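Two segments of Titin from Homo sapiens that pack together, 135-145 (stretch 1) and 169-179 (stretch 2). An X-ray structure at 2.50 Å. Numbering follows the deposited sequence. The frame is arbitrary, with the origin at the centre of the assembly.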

# COMPACT_ATOMS: atom_id res chain seq x y z
N MET A 135 5.78 11.49 -7.21
CA MET A 135 4.62 11.89 -7.98
C MET A 135 4.77 13.33 -8.42
O MET A 135 5.17 14.18 -7.63
CB MET A 135 3.35 11.68 -7.16
CG MET A 135 3.07 10.21 -6.87
SD MET A 135 1.74 9.87 -5.71
CE MET A 135 2.60 9.91 -4.15
N THR A 136 4.48 13.61 -9.68
CA THR A 136 4.63 14.96 -10.19
C THR A 136 3.47 15.37 -11.11
O THR A 136 2.97 14.56 -11.89
CB THR A 136 5.96 15.14 -10.95
OG1 THR A 136 7.05 14.72 -10.12
CG2 THR A 136 6.16 16.59 -11.35
N TRP A 137 3.07 16.63 -11.01
CA TRP A 137 2.03 17.18 -11.88
C TRP A 137 2.58 18.30 -12.76
O TRP A 137 3.38 19.12 -12.30
CB TRP A 137 0.85 17.70 -11.05
CG TRP A 137 -0.07 16.63 -10.56
CD1 TRP A 137 0.02 15.96 -9.38
CD2 TRP A 137 -1.22 16.11 -11.24
NE1 TRP A 137 -1.01 15.05 -9.27
CE2 TRP A 137 -1.78 15.12 -10.40
CE3 TRP A 137 -1.83 16.38 -12.47
CZ2 TRP A 137 -2.92 14.40 -10.76
CZ3 TRP A 137 -2.96 15.67 -12.82
CH2 TRP A 137 -3.49 14.69 -11.97
N PHE A 138 2.16 18.32 -14.01
CA PHE A 138 2.57 19.36 -14.94
C PHE A 138 1.37 20.02 -15.60
O PHE A 138 0.44 19.34 -16.03
CB PHE A 138 3.47 18.79 -16.05
CG PHE A 138 4.77 18.22 -15.55
CD1 PHE A 138 5.91 19.01 -15.49
CD2 PHE A 138 4.86 16.90 -15.16
CE1 PHE A 138 7.11 18.49 -15.05
CE2 PHE A 138 6.06 16.37 -14.72
CZ PHE A 138 7.18 17.17 -14.66
N HIS A 139 1.39 21.35 -15.68
CA HIS A 139 0.45 22.05 -16.54
C HIS A 139 1.25 22.66 -17.68
O HIS A 139 1.92 23.68 -17.50
CB HIS A 139 -0.32 23.12 -15.77
CG HIS A 139 -1.35 23.82 -16.60
ND1 HIS A 139 -1.60 25.18 -16.49
CD2 HIS A 139 -2.20 23.36 -17.55
CE1 HIS A 139 -2.56 25.52 -17.33
NE2 HIS A 139 -2.94 24.44 -17.99
N GLY A 140 1.16 22.04 -18.85
CA GLY A 140 2.02 22.40 -19.96
C GLY A 140 3.43 21.97 -19.65
O GLY A 140 3.70 20.78 -19.46
N GLN A 141 4.35 22.93 -19.60
CA GLN A 141 5.74 22.64 -19.27
C GLN A 141 6.07 23.17 -17.88
O GLN A 141 7.24 23.22 -17.48
CB GLN A 141 6.67 23.24 -20.31
CG GLN A 141 6.54 24.75 -20.49
CD GLN A 141 7.27 25.25 -21.72
OE1 GLN A 141 7.63 26.42 -21.81
NE2 GLN A 141 7.48 24.36 -22.69
N LYS A 142 5.04 23.56 -17.14
CA LYS A 142 5.22 24.13 -15.81
C LYS A 142 4.93 23.08 -14.74
O LYS A 142 3.84 22.51 -14.69
CB LYS A 142 4.29 25.33 -15.62
CG LYS A 142 4.81 26.39 -14.66
CD LYS A 142 5.85 27.27 -15.32
CE LYS A 142 6.26 28.43 -14.42
NZ LYS A 142 6.92 27.96 -13.17
N LEU A 143 5.92 22.81 -13.89
CA LEU A 143 5.75 21.85 -12.81
C LEU A 143 4.91 22.45 -11.69
O LEU A 143 5.26 23.49 -11.13
CB LEU A 143 7.12 21.40 -12.28
CG LEU A 143 7.16 20.15 -11.39
CD1 LEU A 143 8.54 19.51 -11.44
CD2 LEU A 143 6.77 20.47 -9.96
N LEU A 144 3.83 21.80 -11.34
CA LEU A 144 2.96 22.26 -10.27
C LEU A 144 3.41 22.09 -8.84
O LEU A 144 3.79 21.04 -8.40
CB LEU A 144 1.58 21.67 -10.43
CG LEU A 144 0.96 22.06 -11.74
CD1 LEU A 144 -0.27 21.37 -11.92
CD2 LEU A 144 0.79 23.51 -11.84
N GLN A 145 3.30 23.18 -8.13
CA GLN A 145 3.69 23.27 -6.77
C GLN A 145 2.60 23.84 -5.93
O GLN A 145 1.78 24.56 -6.38
CB GLN A 145 4.92 24.12 -6.67
CG GLN A 145 6.15 23.39 -7.03
CD GLN A 145 7.35 24.25 -7.15
OE1 GLN A 145 7.25 25.44 -7.30
NE2 GLN A 145 8.49 23.65 -7.09
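Stretch 2 169-179: KTHAGKYKVQL

The most unusual feature of this contact is the imidazole of His 139, which ends one strand and reaches across to hold the turn of chain that begins the other. Its NE2 donates a hydrogen bond to Ala 172 O at 3.0 Å, just where stretch 2 leaves its helix, while one face of the ring lies on the phenol of Tyr 175. The two rings form an offset stack, with centroids 4.2 Å apart and planes inclined by only 17°; the closest atoms are His 139 CD2 and Tyr 175 CZ, at 3.2 Å. A flat aromatic ring with a polar NH at its edge suits this place, because it can stack and donate at once. The phenol is fixed in turn within its own stretch, Tyr 175 OH donating to His 171 O at 2.8 Å.

Stretch 2 starts as the last turn of a helix, residues 169-171, passes through Ala 172, and becomes extended from Gly 173 to Leu 179. Gly 173 adopts phi 125° and psi -172°, angles at which a CB would be jammed against the preceding carbonyl oxygen; it would also lie 3.3 Å from His 139 NE2. Glycine therefore suits both the backbone and the neighbouring imidazole.

From there the strand runs antiparallel to strand 135-139, their axes making an angle of 167° and approaching to 4.6 Å. The register pairs Met 135 with Leu 179, Thr 136 with Gln 178, Trp 137 with Val 177, Phe 138 with Lys 176 and His 139 with Tyr 175. Hydrogen bonds join alternate pairs: Thr 136 N to Gln 178 O at 2.8 Å and Gln 178 N to Thr 136 O at 2.7 Å, then Phe 138 N to Lys 176 O at 2.8 Å and Lys 176 N to Phe 138 O at 2.9 Å. Beyond them, Gly 140 N donates to Lys 174 O over a longer 3.3 Å. Gly 140 belongs to the type II' turn from His 139 to Lys 142, and its positive phi of 70° favours glycine.

Side chains alternate between the two faces of the sheet. Met 135, Trp 137, His 139, Val 177, Tyr 175 and Leu 179 share one. Here the compact, branched Val 177 sits over the broad indole, its CB 3.7 Å from the centroid of the six-membered ring of Trp 137 and almost on the ring normal. Leu 144 adds an apolar contact at the edge of the phenol, Leu 144 CD1 to Tyr 175 CE2 at 4.1 Å.

The other face carries Thr 136, Phe 138, Lys 176 and Gln 178, all partly exposed. The aliphatic part of Lys 176 packs beside the phenyl ring, Phe 138 CD2 to Lys 176 CD at 3.9 Å, and the chain then bends so that Lys 176 NZ stands over the ring of Phe 138, 5.4 Å from its centroid; at that range any cation-pi attraction is weak at most. Beta-branched Thr 136 is at ease in the extended backbone, and its OG1 lies 2.7 Å from water 1 O, with which it hydrogen-bonds.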

# COMPACT_ATOMS: atom_id res chain seq x y z
N LYS A 169 -8.73 30.75 -19.24
CA LYS A 169 -7.44 31.23 -19.69
C LYS A 169 -6.29 30.64 -18.88
O LYS A 169 -5.26 30.28 -19.43
CB LYS A 169 -7.40 32.76 -19.61
CG LYS A 169 -6.02 33.36 -19.63
CD LYS A 169 -6.10 34.86 -19.43
CE LYS A 169 -4.78 35.44 -18.95
NZ LYS A 169 -4.91 36.87 -18.58
N THR A 170 -6.48 30.56 -17.57
CA THR A 170 -5.45 30.04 -16.68
C THR A 170 -5.37 28.53 -16.38
O THR A 170 -4.28 28.02 -16.15
CB THR A 170 -5.48 30.80 -15.36
OG1 THR A 170 -4.47 30.27 -14.49
CG2 THR A 170 -6.82 30.65 -14.70
N HIS A 171 -6.49 27.83 -16.38
CA HIS A 171 -6.48 26.42 -16.04
C HIS A 171 -6.75 25.43 -17.13
O HIS A 171 -6.46 24.29 -16.99
CB HIS A 171 -7.45 26.18 -14.91
CG HIS A 171 -7.06 26.81 -13.62
ND1 HIS A 171 -6.36 26.14 -12.66
CD2 HIS A 171 -7.27 28.04 -13.13
CE1 HIS A 171 -6.14 26.94 -11.64
NE2 HIS A 171 -6.68 28.10 -11.91
N ALA A 172 -7.32 25.86 -18.23
CA ALA A 172 -7.57 24.97 -19.36
C ALA A 172 -6.26 24.48 -19.97
O ALA A 172 -5.23 25.13 -19.84
CB ALA A 172 -8.42 25.66 -20.41
N GLY A 173 -6.31 23.33 -20.63
CA GLY A 173 -5.13 22.79 -21.30
C GLY A 173 -4.77 21.37 -20.89
O GLY A 173 -5.52 20.71 -20.17
N LYS A 174 -3.61 20.91 -21.35
CA LYS A 174 -3.14 19.57 -21.06
C LYS A 174 -2.39 19.50 -19.73
O LYS A 174 -1.60 20.38 -19.41
CB LYS A 174 -2.25 19.04 -22.18
CG LYS A 174 -2.97 18.21 -23.24
CD LYS A 174 -3.70 19.08 -24.25
CE LYS A 174 -4.24 18.24 -25.40
NZ LYS A 174 -4.93 19.06 -26.42
N TYR A 175 -2.65 18.44 -18.97
CA TYR A 175 -1.95 18.19 -17.72
C TYR A 175 -1.28 16.82 -17.77
O TYR A 175 -1.83 15.88 -18.33
CB TYR A 175 -2.92 18.22 -16.54
CG TYR A 175 -3.38 19.61 -16.14
CD1 TYR A 175 -4.29 20.31 -16.92
CD2 TYR A 175 -2.92 20.21 -14.98
CE1 TYR A 175 -4.72 21.57 -16.56
CE2 TYR A 175 -3.35 21.47 -14.61
CZ TYR A 175 -4.25 22.15 -15.40
OH TYR A 175 -4.67 23.40 -15.04
N LYS A 176 -0.09 16.72 -17.19
CA LYS A 176 0.59 15.43 -17.11
C LYS A 176 0.84 15.03 -15.66
O LYS A 176 1.45 15.77 -14.89
CB LYS A 176 1.92 15.44 -17.87
CG LYS A 176 2.65 14.09 -17.81
CD LYS A 176 4.15 14.23 -17.96
CE LYS A 176 4.55 14.57 -19.39
NZ LYS A 176 6.03 14.60 -19.55
N VAL A 177 0.37 13.84 -15.29
CA VAL A 177 0.68 13.27 -13.99
C VAL A 177 1.74 12.18 -14.16
O VAL A 177 1.57 11.27 -14.97
CB VAL A 177 -0.57 12.69 -13.31
CG1 VAL A 177 -1.30 11.75 -14.25
CG2 VAL A 177 -0.19 11.98 -12.02
N GLN A 178 2.83 12.30 -13.42
CA GLN A 178 3.92 11.35 -13.52
C GLN A 178 4.23 10.60 -12.24
O GLN A 178 4.31 11.19 -11.17
CB GLN A 178 5.17 12.09 -13.99
CG GLN A 178 6.20 11.22 -14.67
CD GLN A 178 7.20 12.04 -15.44
OE1 GLN A 178 7.90 12.87 -14.88
NE2 GLN A 178 7.26 11.81 -16.74
N LEU A 179 4.40 9.30 -12.36
CA LEU A 179 4.71 8.45 -11.23
C LEU A 179 6.02 7.73 -11.49
O LEU A 179 6.19 7.12 -12.53
CB LEU A 179 3.59 7.43 -11.01
CG LEU A 179 2.29 7.92 -10.39
CD1 LEU A 179 1.93 9.28 -10.91
CD2 LEU A 179 1.17 6.95 -10.67
O HOH W 1 7.51 12.18 -10.77